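VMB-1 (Vibrio alginolyticus, PDB 6JV4) is a zinc-dependent, subclass B1 metallo-beta-lactamase that probably opens the ring of beta-lactams with water to give substituted beta-amino acids. Local coordinates at residues M51-K62 with E85-L94; N95-S105 with E117-F128. All coordinates share one frame; numbering follows the deposited sequence.

Contact 1 of 2, residues M51-K62 with E85-L94. With ZN (zinc ion), chain F.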
loop_
_atom_site.group_PDB
_atom_site.type_symbol
_atom_site.label_atom_id
_atom_site.label_comp_id
_atom_site.label_asym_id
_atom_site.label_seq_id
_atom_site.Cartn_x
_atom_site.Cartn_y
_atom_site.Cartn_z
ATOM N N MET A 51 10.515 0.538 -0.714
ATOM C CA MET A 51 9.275 -0.242 -0.958
ATOM C C MET A 51 8.083 0.451 -0.322
ATOM O O MET A 51 8.187 0.922 0.843
ATOM C CB MET A 51 9.369 -1.658 -0.382
ATOM C CG MET A 51 10.359 -2.485 -1.039
ATOM S SD MET A 51 10.199 -4.170 -0.305
ATOM C CE MET A 51 11.817 -4.761 -0.778
ATOM N N ILE A 52 6.949 0.413 -1.010
ATOM C CA ILE A 52 5.623 0.737 -0.464
ATOM C C ILE A 52 4.843 -0.582 -0.487
ATOM O O ILE A 52 4.540 -1.031 -1.592
ATOM C CB ILE A 52 4.951 1.874 -1.253
ATOM C CG1 ILE A 52 5.796 3.161 -1.189
ATOM C CG2 ILE A 52 3.542 2.082 -0.731
ATOM C CD1 ILE A 52 5.250 4.237 -2.075
ATOM N N ASP A 53 4.670 -1.175 0.689
ATOM C CA ASP A 53 4.163 -2.547 0.910
ATOM C C ASP A 53 5.244 -3.553 0.475
ATOM O O ASP A 53 6.039 -3.286 -0.432
ATOM C CB ASP A 53 2.797 -2.798 0.284
ATOM C CG ASP A 53 1.631 -2.083 0.967
ATOM O OD1 ASP A 53 1.857 -1.347 2.003
ATOM O OD2 ASP A 53 0.468 -2.390 0.552
ATOM N N THR A 54 5.228 -4.701 1.132
ATOM C CA THR A 54 5.997 -5.877 0.686
ATOM C C THR A 54 5.128 -6.698 -0.262
ATOM O O THR A 54 3.890 -6.756 -0.128
ATOM C CB THR A 54 6.526 -6.664 1.895
ATOM O OG1 THR A 54 5.446 -7.073 2.743
ATOM C CG2 THR A 54 7.520 -5.888 2.722
ATOM N N PRO A 55 5.771 -7.406 -1.208
ATOM C CA PRO A 55 5.104 -8.464 -1.947
ATOM C C PRO A 55 4.461 -9.484 -0.991
ATOM O O PRO A 55 4.886 -9.621 0.155
ATOM C CB PRO A 55 6.250 -9.110 -2.732
ATOM C CG PRO A 55 7.171 -7.948 -2.964
ATOM C CD PRO A 55 7.186 -7.237 -1.627
ATOM N N TRP A 56 3.405 -10.128 -1.462
ATOM C CA TRP A 56 2.538 -10.980 -0.595
ATOM C C TRP A 56 3.205 -12.301 -0.197
ATOM O O TRP A 56 2.766 -12.900 0.779
ATOM C CB TRP A 56 1.225 -11.183 -1.326
ATOM C CG TRP A 56 0.042 -11.394 -0.459
ATOM C CD1 TRP A 56 -0.036 -11.666 0.871
ATOM C CD2 TRP A 56 -1.305 -11.319 -0.940
ATOM N NE1 TRP A 56 -1.351 -11.746 1.251
ATOM C CE2 TRP A 56 -2.139 -11.542 0.159
ATOM C CE3 TRP A 56 -1.848 -11.085 -2.199
ATOM C CZ2 TRP A 56 -3.522 -11.527 0.037
ATOM C CZ3 TRP A 56 -3.223 -11.091 -2.317
ATOM C CH2 TRP A 56 -4.022 -11.273 -1.205
ATOM N N THR A 57 4.342 -12.651 -0.755
ATOM C CA THR A 57 5.082 -13.863 -0.380
ATOM C C THR A 57 6.517 -13.470 -0.065
ATOM O O THR A 57 7.060 -12.507 -0.652
ATOM C CB THR A 57 5.040 -14.998 -1.415
ATOM O OG1 THR A 57 5.943 -14.702 -2.452
ATOM C CG2 THR A 57 3.667 -15.278 -1.984
ATOM N N THR A 58 7.102 -14.191 0.874
ATOM C CA THR A 58 8.518 -13.986 1.257
ATOM C C THR A 58 9.404 -14.278 0.039
ATOM O O THR A 58 10.379 -13.515 -0.162
ATOM C CB THR A 58 8.864 -14.824 2.499
ATOM O OG1 THR A 58 7.968 -14.444 3.548
ATOM C CG2 THR A 58 10.267 -14.566 2.983
ATOM N N GLN A 59 9.083 -15.289 -0.781
ATOM C CA GLN A 59 9.907 -15.558 -1.983
ATOM C C GLN A 59 9.859 -14.311 -2.885
ATOM O O GLN A 59 10.896 -13.887 -3.394
ATOM C CB GLN A 59 9.486 -16.869 -2.646
ATOM C CG GLN A 59 9.766 -18.090 -1.763
ATOM C CD GLN A 59 11.245 -18.253 -1.442
ATOM O OE1 GLN A 59 12.105 -18.115 -2.323
ATOM N NE2 GLN A 59 11.566 -18.513 -0.177
ATOM N N GLY A 60 8.685 -13.724 -3.069
ATOM C CA GLY A 60 8.566 -12.517 -3.912
ATOM C C GLY A 60 9.364 -11.364 -3.320
ATOM O O GLY A 60 9.974 -10.637 -4.109
ATOM N N THR A 61 9.339 -11.152 -1.999
ATOM C CA THR A 61 10.109 -10.052 -1.362
ATOM C C THR A 61 11.615 -10.281 -1.586
ATOM O O THR A 61 12.363 -9.341 -1.980
ATOM C CB THR A 61 9.756 -9.885 0.114
ATOM O OG1 THR A 61 8.331 -9.701 0.201
ATOM C CG2 THR A 61 10.524 -8.757 0.747
ATOM N N LYS A 62 12.062 -11.518 -1.422
ATOM C CA LYS A 62 13.498 -11.820 -1.659
ATOM C C LYS A 62 13.836 -11.565 -3.130
ATOM O O LYS A 62 14.898 -10.950 -3.413
ATOM C CB LYS A 62 13.794 -13.272 -1.278
ATOM C CG LYS A 62 13.813 -13.502 0.214
ATOM C CD LYS A 62 14.142 -14.932 0.596
ATOM C CE LYS A 62 14.200 -15.079 2.095
ATOM N NZ LYS A 62 14.718 -16.410 2.492
ATOM N N GLU A 85 -1.327 -8.924 6.094
ATOM C CA GLU A 85 -0.155 -9.612 5.500
ATOM C C GLU A 85 0.106 -9.174 4.055
ATOM O O GLU A 85 1.260 -9.185 3.661
ATOM C CB GLU A 85 -0.392 -11.128 5.525
ATOM C CG GLU A 85 0.794 -11.939 5.054
ATOM C CD GLU A 85 0.438 -13.377 4.696
ATOM O OE1 GLU A 85 -0.694 -13.825 5.032
ATOM O OE2 GLU A 85 1.288 -14.040 4.100
ATOM N N ASP A 86 -0.896 -8.765 3.277
ATOM C CA ASP A 86 -0.606 -8.302 1.896
ATOM C C ASP A 86 0.204 -6.991 1.875
ATOM O O ASP A 86 0.779 -6.640 0.824
ATOM C CB ASP A 86 -1.875 -8.182 1.049
ATOM C CG ASP A 86 -2.934 -7.249 1.557
ATOM O OD1 ASP A 86 -2.930 -6.899 2.776
ATOM O OD2 ASP A 86 -3.809 -6.898 0.734
ATOM N N ALA A 87 0.162 -6.205 2.959
ATOM C CA ALA A 87 0.888 -4.931 3.033
ATOM C C ALA A 87 2.162 -5.104 3.849
ATOM O O ALA A 87 3.146 -4.472 3.470
ATOM C CB ALA A 87 -0.002 -3.860 3.597
ATOM N N SER A 88 2.125 -5.861 4.956
ATOM C CA SER A 88 3.159 -5.809 6.016
ATOM C C SER A 88 3.827 -7.175 6.212
ATOM O O SER A 88 4.595 -7.324 7.160
ATOM C CB SER A 88 2.569 -5.321 7.312
ATOM O OG SER A 88 1.734 -6.321 7.813
ATOM N N GLY A 89 3.537 -8.146 5.340
ATOM C CA GLY A 89 3.918 -9.548 5.591
ATOM C C GLY A 89 5.404 -9.761 5.798
ATOM O O GLY A 89 5.772 -10.657 6.581
ATOM N N ASP A 90 6.266 -8.966 5.189
ATOM C CA ASP A 90 7.726 -9.234 5.287
ATOM C C ASP A 90 8.455 -8.213 6.154
ATOM O O ASP A 90 9.691 -8.110 6.030
ATOM C CB ASP A 90 8.305 -9.493 3.898
ATOM C CG ASP A 90 8.084 -10.927 3.470
ATOM O OD1 ASP A 90 8.409 -11.850 4.283
ATOM O OD2 ASP A 90 7.630 -11.126 2.336
ATOM N N ILE A 91 7.800 -7.594 7.136
ATOM C CA ILE A 91 8.536 -6.775 8.136
ATOM C C ILE A 91 9.675 -7.590 8.770
ATOM O O ILE A 91 10.787 -7.054 8.922
ATOM C CB ILE A 91 7.551 -6.181 9.141
ATOM C CG1 ILE A 91 6.775 -5.011 8.516
ATOM C CG2 ILE A 91 8.247 -5.754 10.398
ATOM C CD1 ILE A 91 5.787 -4.426 9.471
ATOM N N PRO A 92 9.464 -8.857 9.226
ATOM C CA PRO A 92 10.531 -9.585 9.893
ATOM C C PRO A 92 11.754 -9.729 8.992
ATOM O O PRO A 92 12.871 -9.468 9.467
ATOM C CB PRO A 92 9.877 -10.928 10.254
ATOM C CG PRO A 92 8.404 -10.577 10.390
ATOM C CD PRO A 92 8.181 -9.576 9.277
ATOM N N LEU A 93 11.557 -10.126 7.736
ATOM C CA LEU A 93 12.666 -10.268 6.769
ATOM C C LEU A 93 13.382 -8.931 6.638
ATOM O O LEU A 93 14.627 -8.925 6.659
ATOM C CB LEU A 93 12.150 -10.743 5.411
ATOM C CG LEU A 93 13.209 -10.785 4.322
ATOM C CD1 LEU A 93 14.305 -11.818 4.671
ATOM C CD2 LEU A 93 12.596 -11.070 2.980
ATOM N N LEU A 94 12.644 -7.825 6.434
ATOM C CA LEU A 94 13.340 -6.536 6.204
ATOM C C LEU A 94 14.095 -6.136 7.471
ATOM O O LEU A 94 15.261 -5.650 7.358
ATOM C CB LEU A 94 12.327 -5.466 5.793
ATOM C CG LEU A 94 11.591 -5.711 4.484
ATOM C CD1 LEU A 94 10.598 -4.591 4.193
ATOM C CD2 LEU A 94 12.508 -5.867 3.308
HETATM ZN ZN ZN F . -5.786 -6.274 0.710
HETATM O O HOH W 1 3.085 -8.226 2.156
HETATM O O HOH W 2 4.866 -11.118 2.465
#
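Asp-86 lies across the indole of Trp-56, its CB 3.6 Å from the centroid of the five-membered ring and 15° off the ring normal, a CH-pi contact over the face. With CG set between the backbone N and the carbonyl carbon (chi1 59°), the carboxylate continues past the indole, and its OD2 binds a zinc ion at 2.1 Å; Cys-163 and His-205 bind the same metal. The aspartate closes the HxHxD motif that begins at His-82, a signature of this superfamily. The next shell fixes the backbone carrying it. Thr-54 N donates to Ala-87 O (3.1 Å), approaching from above the carbonyl plane, while Ala-87 CB rests on the carboxylate of Asp-53, whose OD1 is hydrogen-bonded to Thr-81 OG1. Thr-54 OG1 accepts from Asp-90 N and is also hydrogen-bonded to a water that reaches Thr-54 O and Glu-85 O. Further out, Asp-90 illustrates a carboxylate spent on a neighbouring helix: although it stands at an N-cap position, its side chain makes no capping bond. Instead OD1 takes the hydroxyl of Thr-58 on its syn lone pair (OG1 to OD1 2.7 Å), and OD2 takes that of Thr-61 on the anti side (OG1 to OD2 2.7 Å). Apolar contacts follow, Thr-54 CG2 meeting Leu-94 CD1 at 3.6 Å and Thr-61 CG2 meeting Leu-93 CD2 at 3.8 Å. Helices 58-70 and 91-96 thus join beyond the end of strand 48-52, which runs between strands 36-45 and 74-79, with Trp-56 packing on Ile-36 and Ala-38 of the former and Leu-94 on Ala-78 of the latter.

Contact 2 of 2, residues N95-S105 with E117-F128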
loop_
_atom_site.group_PDB
_atom_site.type_symbol
_atom_site.label_atom_id
_atom_site.label_comp_id
_atom_site.label_asym_id
_atom_site.label_seq_id
_atom_site.Cartn_x
_atom_site.Cartn_y
_atom_site.Cartn_z
ATOM N N ASN A 95 13.507 -6.359 8.633
ATOM C CA ASN A 95 14.153 -5.989 9.918
ATOM C C ASN A 95 15.434 -6.837 10.069
ATOM O O ASN A 95 16.484 -6.262 10.439
ATOM C CB ASN A 95 13.183 -6.131 11.080
ATOM C CG ASN A 95 12.186 -4.986 11.195
ATOM O OD1 ASN A 95 12.273 -3.974 10.467
ATOM N ND2 ASN A 95 11.196 -5.190 12.059
ATOM N N ASP A 96 15.359 -8.111 9.719
ATOM C CA ASP A 96 16.534 -9.036 9.717
ATOM C C ASP A 96 17.645 -8.560 8.785
ATOM O O ASP A 96 18.805 -8.730 9.207
ATOM C CB ASP A 96 16.131 -10.457 9.361
ATOM C CG ASP A 96 15.450 -11.175 10.493
ATOM O OD1 ASP A 96 15.500 -10.654 11.615
ATOM O OD2 ASP A 96 14.882 -12.249 10.240
ATOM N N LEU A 97 17.329 -7.943 7.631
ATOM C CA LEU A 97 18.296 -7.386 6.646
ATOM C C LEU A 97 18.683 -5.958 7.011
ATOM O O LEU A 97 19.382 -5.341 6.225
ATOM C CB LEU A 97 17.702 -7.466 5.238
ATOM C CG LEU A 97 17.329 -8.859 4.749
ATOM C CD1 LEU A 97 16.565 -8.801 3.434
ATOM C CD2 LEU A 97 18.573 -9.730 4.616
ATOM N N LYS A 98 18.223 -5.432 8.148
ATOM C CA LYS A 98 18.489 -4.044 8.591
ATOM C C LYS A 98 18.032 -3.048 7.518
ATOM O O LYS A 98 18.673 -2.006 7.328
ATOM C CB LYS A 98 19.972 -3.915 8.979
ATOM C CG LYS A 98 20.416 -5.013 9.939
ATOM C CD LYS A 98 21.290 -4.520 11.065
ATOM C CE LYS A 98 21.716 -5.646 11.987
ATOM N NZ LYS A 98 23.189 -5.800 11.991
ATOM N N ILE A 99 16.920 -3.344 6.845
ATOM C CA ILE A 99 16.217 -2.371 5.969
ATOM C C ILE A 99 15.188 -1.680 6.864
ATOM O O ILE A 99 14.428 -2.406 7.508
ATOM C CB ILE A 99 15.575 -3.098 4.777
ATOM C CG1 ILE A 99 16.615 -3.780 3.899
ATOM C CG2 ILE A 99 14.698 -2.141 3.967
ATOM C CD1 ILE A 99 16.026 -4.779 2.939
ATOM N N LYS A 100 15.227 -0.359 7.006
ATOM C CA LYS A 100 14.314 0.352 7.930
ATOM C C LYS A 100 12.874 0.107 7.455
ATOM O O LYS A 100 12.639 0.116 6.243
ATOM C CB LYS A 100 14.541 1.862 7.977
ATOM C CG LYS A 100 15.930 2.306 8.425
ATOM C CD LYS A 100 15.988 3.757 8.878
ATOM C CE LYS A 100 17.293 4.072 9.597
ATOM N NZ LYS A 100 17.029 4.682 10.921
ATOM N N THR A 101 12.011 -0.209 8.392
ATOM C CA THR A 101 10.568 -0.382 8.138
ATOM C C THR A 101 9.824 0.715 8.853
ATOM O O THR A 101 10.058 0.962 10.045
ATOM C CB THR A 101 10.097 -1.784 8.514
ATOM O OG1 THR A 101 10.448 -2.055 9.875
ATOM C CG2 THR A 101 10.666 -2.851 7.610
ATOM N N TYR A 102 8.859 1.303 8.164
ATOM C CA TYR A 102 8.059 2.394 8.730
ATOM C C TYR A 102 6.598 1.983 8.783
ATOM O O TYR A 102 6.118 1.389 7.828
ATOM C CB TYR A 102 8.136 3.631 7.849
ATOM C CG TYR A 102 9.443 4.373 7.961
ATOM C CD1 TYR A 102 9.573 5.442 8.834
ATOM C CD2 TYR A 102 10.549 3.937 7.282
ATOM C CE1 TYR A 102 10.786 6.103 8.975
ATOM C CE2 TYR A 102 11.769 4.588 7.404
ATOM C CZ TYR A 102 11.872 5.687 8.237
ATOM O OH TYR A 102 13.072 6.318 8.312
ATOM N N ALA A 103 5.957 2.256 9.906
ATOM C CA ALA A 103 4.517 2.002 10.094
ATOM C C ALA A 103 4.006 3.058 11.041
ATOM O O ALA A 103 4.790 3.506 11.916
ATOM C CB ALA A 103 4.247 0.607 10.611
ATOM N N THR A 104 2.727 3.389 10.954
ATOM C CA THR A 104 2.154 4.311 11.936
ATOM C C THR A 104 2.022 3.618 13.293
ATOM O O THR A 104 2.054 2.369 13.406
ATOM C CB THR A 104 0.800 4.898 11.536
ATOM O OG1 THR A 104 -0.159 3.844 11.674
ATOM C CG2 THR A 104 0.774 5.478 10.140
ATOM N N SER A 105 1.842 4.453 14.312
ATOM C CA SER A 105 1.528 4.010 15.693
ATOM C C SER A 105 0.299 3.103 15.696
ATOM O O SER A 105 0.237 2.157 16.523
ATOM C CB SER A 105 1.356 5.213 16.613
ATOM O OG SER A 105 0.342 6.099 16.167
ATOM N N GLU A 117 5.711 -8.825 14.556
ATOM C CA GLU A 117 6.850 -7.911 14.766
ATOM C C GLU A 117 6.426 -6.522 14.276
ATOM O O GLU A 117 5.900 -6.440 13.172
ATOM C CB GLU A 117 8.056 -8.434 13.995
ATOM C CG GLU A 117 9.347 -7.687 14.291
ATOM C CD GLU A 117 10.576 -8.322 13.651
ATOM O OE1 GLU A 117 10.529 -9.525 13.427
ATOM O OE2 GLU A 117 11.555 -7.602 13.342
ATOM N N VAL A 118 6.754 -5.495 15.046
ATOM C CA VAL A 118 6.475 -4.078 14.711
ATOM C C VAL A 118 7.588 -3.553 13.826
ATOM O O VAL A 118 8.686 -4.140 13.737
ATOM C CB VAL A 118 6.265 -3.236 15.980
ATOM C CG1 VAL A 118 5.057 -3.719 16.758
ATOM C CG2 VAL A 118 7.509 -3.135 16.849
ATOM N N SER A 119 7.301 -2.445 13.162
ATOM C CA SER A 119 8.275 -1.725 12.308
ATOM C C SER A 119 9.450 -1.255 13.165
ATOM O O SER A 119 9.312 -1.075 14.410
ATOM C CB SER A 119 7.595 -0.571 11.606
ATOM O OG SER A 119 7.334 0.496 12.506
ATOM N N SER A 120 10.566 -0.989 12.508
ATOM C CA SER A 120 11.762 -0.429 13.195
ATOM C C SER A 120 11.514 1.041 13.549
ATOM O O SER A 120 12.070 1.558 14.525
ATOM C CB SER A 120 12.984 -0.640 12.355
ATOM O OG SER A 120 12.977 0.112 11.142
ATOM N N ASP A 121 10.790 1.762 12.697
ATOM C CA ASP A 121 10.607 3.213 12.762
ATOM C C ASP A 121 9.102 3.514 12.768
ATOM O O ASP A 121 8.390 2.900 11.964
ATOM C CB ASP A 121 11.309 3.880 11.582
ATOM C CG ASP A 121 12.822 3.759 11.752
ATOM O OD1 ASP A 121 13.350 2.688 11.527
ATOM O OD2 ASP A 121 13.393 4.704 12.262
ATOM N N GLU A 122 8.651 4.320 13.733
ATOM C CA GLU A 122 7.196 4.556 13.904
ATOM C C GLU A 122 6.838 5.935 13.382
ATOM O O GLU A 122 7.510 6.954 13.749
ATOM C CB GLU A 122 6.787 4.381 15.362
ATOM C CG GLU A 122 5.292 4.434 15.566
ATOM C CD GLU A 122 4.866 3.761 16.875
ATOM O OE1 GLU A 122 4.630 2.540 16.897
ATOM O OE2 GLU A 122 4.814 4.484 17.878
ATOM N N ILE A 123 5.801 6.005 12.569
ATOM C CA ILE A 123 5.263 7.305 12.123
ATOM C C ILE A 123 4.278 7.778 13.180
ATOM O O ILE A 123 3.297 7.056 13.448
ATOM C CB ILE A 123 4.626 7.149 10.744
ATOM C CG1 ILE A 123 5.671 6.742 9.727
ATOM C CG2 ILE A 123 3.827 8.376 10.347
ATOM C CD1 ILE A 123 5.064 6.272 8.395
ATOM N N SER A 124 4.501 8.969 13.732
ATOM C CA SER A 124 3.703 9.432 14.884
ATOM C C SER A 124 2.940 10.706 14.516
ATOM O O SER A 124 2.616 11.515 15.405
ATOM C CB SER A 124 4.614 9.599 16.095
ATOM O OG SER A 124 5.663 10.476 15.753
ATOM N N SER A 125 2.616 10.908 13.248
ATOM C CA SER A 125 1.838 12.064 12.765
ATOM C C SER A 125 0.931 11.643 11.617
ATOM O O SER A 125 1.145 10.575 11.022
ATOM C CB SER A 125 2.751 13.216 12.361
ATOM O OG SER A 125 3.764 12.718 11.524
ATOM N N ASN A 126 -0.069 12.455 11.347
ATOM C CA ASN A 126 -1.034 12.168 10.256
ATOM C C ASN A 126 -0.405 12.367 8.880
ATOM O O ASN A 126 -0.922 11.767 7.940
ATOM C CB ASN A 126 -2.287 13.017 10.359
ATOM C CG ASN A 126 -3.071 12.678 11.599
ATOM O OD1 ASN A 126 -3.186 11.492 11.943
ATOM N ND2 ASN A 126 -3.676 13.702 12.185
ATOM N N THR A 127 0.622 13.216 8.760
ATOM C CA THR A 127 1.358 13.416 7.498
ATOM C C THR A 127 2.818 13.149 7.814
ATOM O O THR A 127 3.254 13.414 8.957
ATOM C CB THR A 127 1.133 14.812 6.914
ATOM O OG1 THR A 127 1.614 15.766 7.868
ATOM C CG2 THR A 127 -0.310 15.071 6.602
ATOM N N PHE A 128 3.540 12.553 6.896
ATOM C CA PHE A 128 4.935 12.130 7.147
ATOM C C PHE A 128 5.667 12.093 5.809
ATOM O O PHE A 128 5.188 11.470 4.827
ATOM C CB PHE A 128 4.990 10.780 7.874
ATOM C CG PHE A 128 6.387 10.271 8.114
ATOM C CD1 PHE A 128 7.121 10.751 9.189
ATOM C CD2 PHE A 128 6.987 9.323 7.307
ATOM C CE1 PHE A 128 8.418 10.310 9.432
ATOM C CE2 PHE A 128 8.271 8.850 7.581
ATOM C CZ PHE A 128 9.005 9.392 8.608
HETATM O O HOH W 3 2.000 1.753 18.544
#
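Asn-95 reaches from the end of helix 91-96 to Glu-117, and its amide makes hydrogen bonds through both of its polar atoms. CB lies 3.2 Å from Glu-117 OE2, and CG, opposite the carbonyl carbon (chi1 -78°), turns the amide toward the same oxygen. At the tip the two amide atoms part company. ND2 donates to Glu-117 OE2 (2.8 Å); the acceptor is in the amide plane, yet ND2 stands 39° out of the carboxylate plane of Glu-117. A weak second bond runs from ND2 to Val-118 O. OD1 takes the hydroxyl of Thr-101 on a lone pair in the carbonyl plane; with its proton directed to OD1, the Thr-101 oxygen accepts from Ser-120 N (2.8 Å to OG1). The exchange is reciprocal: Thr-101 N donates to Ser-120 OG, whose own hydroxyl donates to Asp-121 OD1 on its anti lone pair. From here the backbones become parallel strands, their short axes 32° apart. Asp-121 N bonds Thr-101 O, Asp-121 O receives both Ala-103 N and Ser-119 OG, and Ile-123 N bonds Ala-103 O (2.8 Å). This is the pairing produced by a beta-alpha-beta crossover: strand 100-104 leads through helix 105-113 to strand 121-123, which ends the seven-stranded sheet. On the face bearing Tyr-102 and Asp-121, the aspartate CB sits over the tyrosine ring, 3.7 Å from its centroid, in a CH-pi contact. The Phe-128 ring meets this ring obliquely, CZ lying 3.8 Å from Tyr-102 CE1, and one of its faces is covered by Ile-123 CG1. Lys-100 NZ forms only a long salt bridge with Asp-121 OD2, at 3.9 Å. At the far end Ser-105 N donates to Ile-123 O, while Glu-122 passes Ser-105 CA and CB toward Asn-108, which hydrogen-bonds its OE1.

Contacts 1 and 2 follow one another in series, the first closing at residue 94 and the second opening at 95, with centres about 14 Å apart. Helix 91-96 belongs to both, and both reach the same seven-stranded sheet: contact 1 at interior strand 48-52, contact 2 at strand 100-104 and the end strand 121-123. They touch directly, through a probable hydrogen bond of Leu-94 O with Ile-99 N and packing of Leu-94 on Thr-101 and of Pro-92 on Glu-117. The short helix 85-88 of contact 1 carries a zinc ligand, whereas contact 2 completes the edge of the sheet, the side chain of Thr-104 lying about 13 Å from a zinc ion.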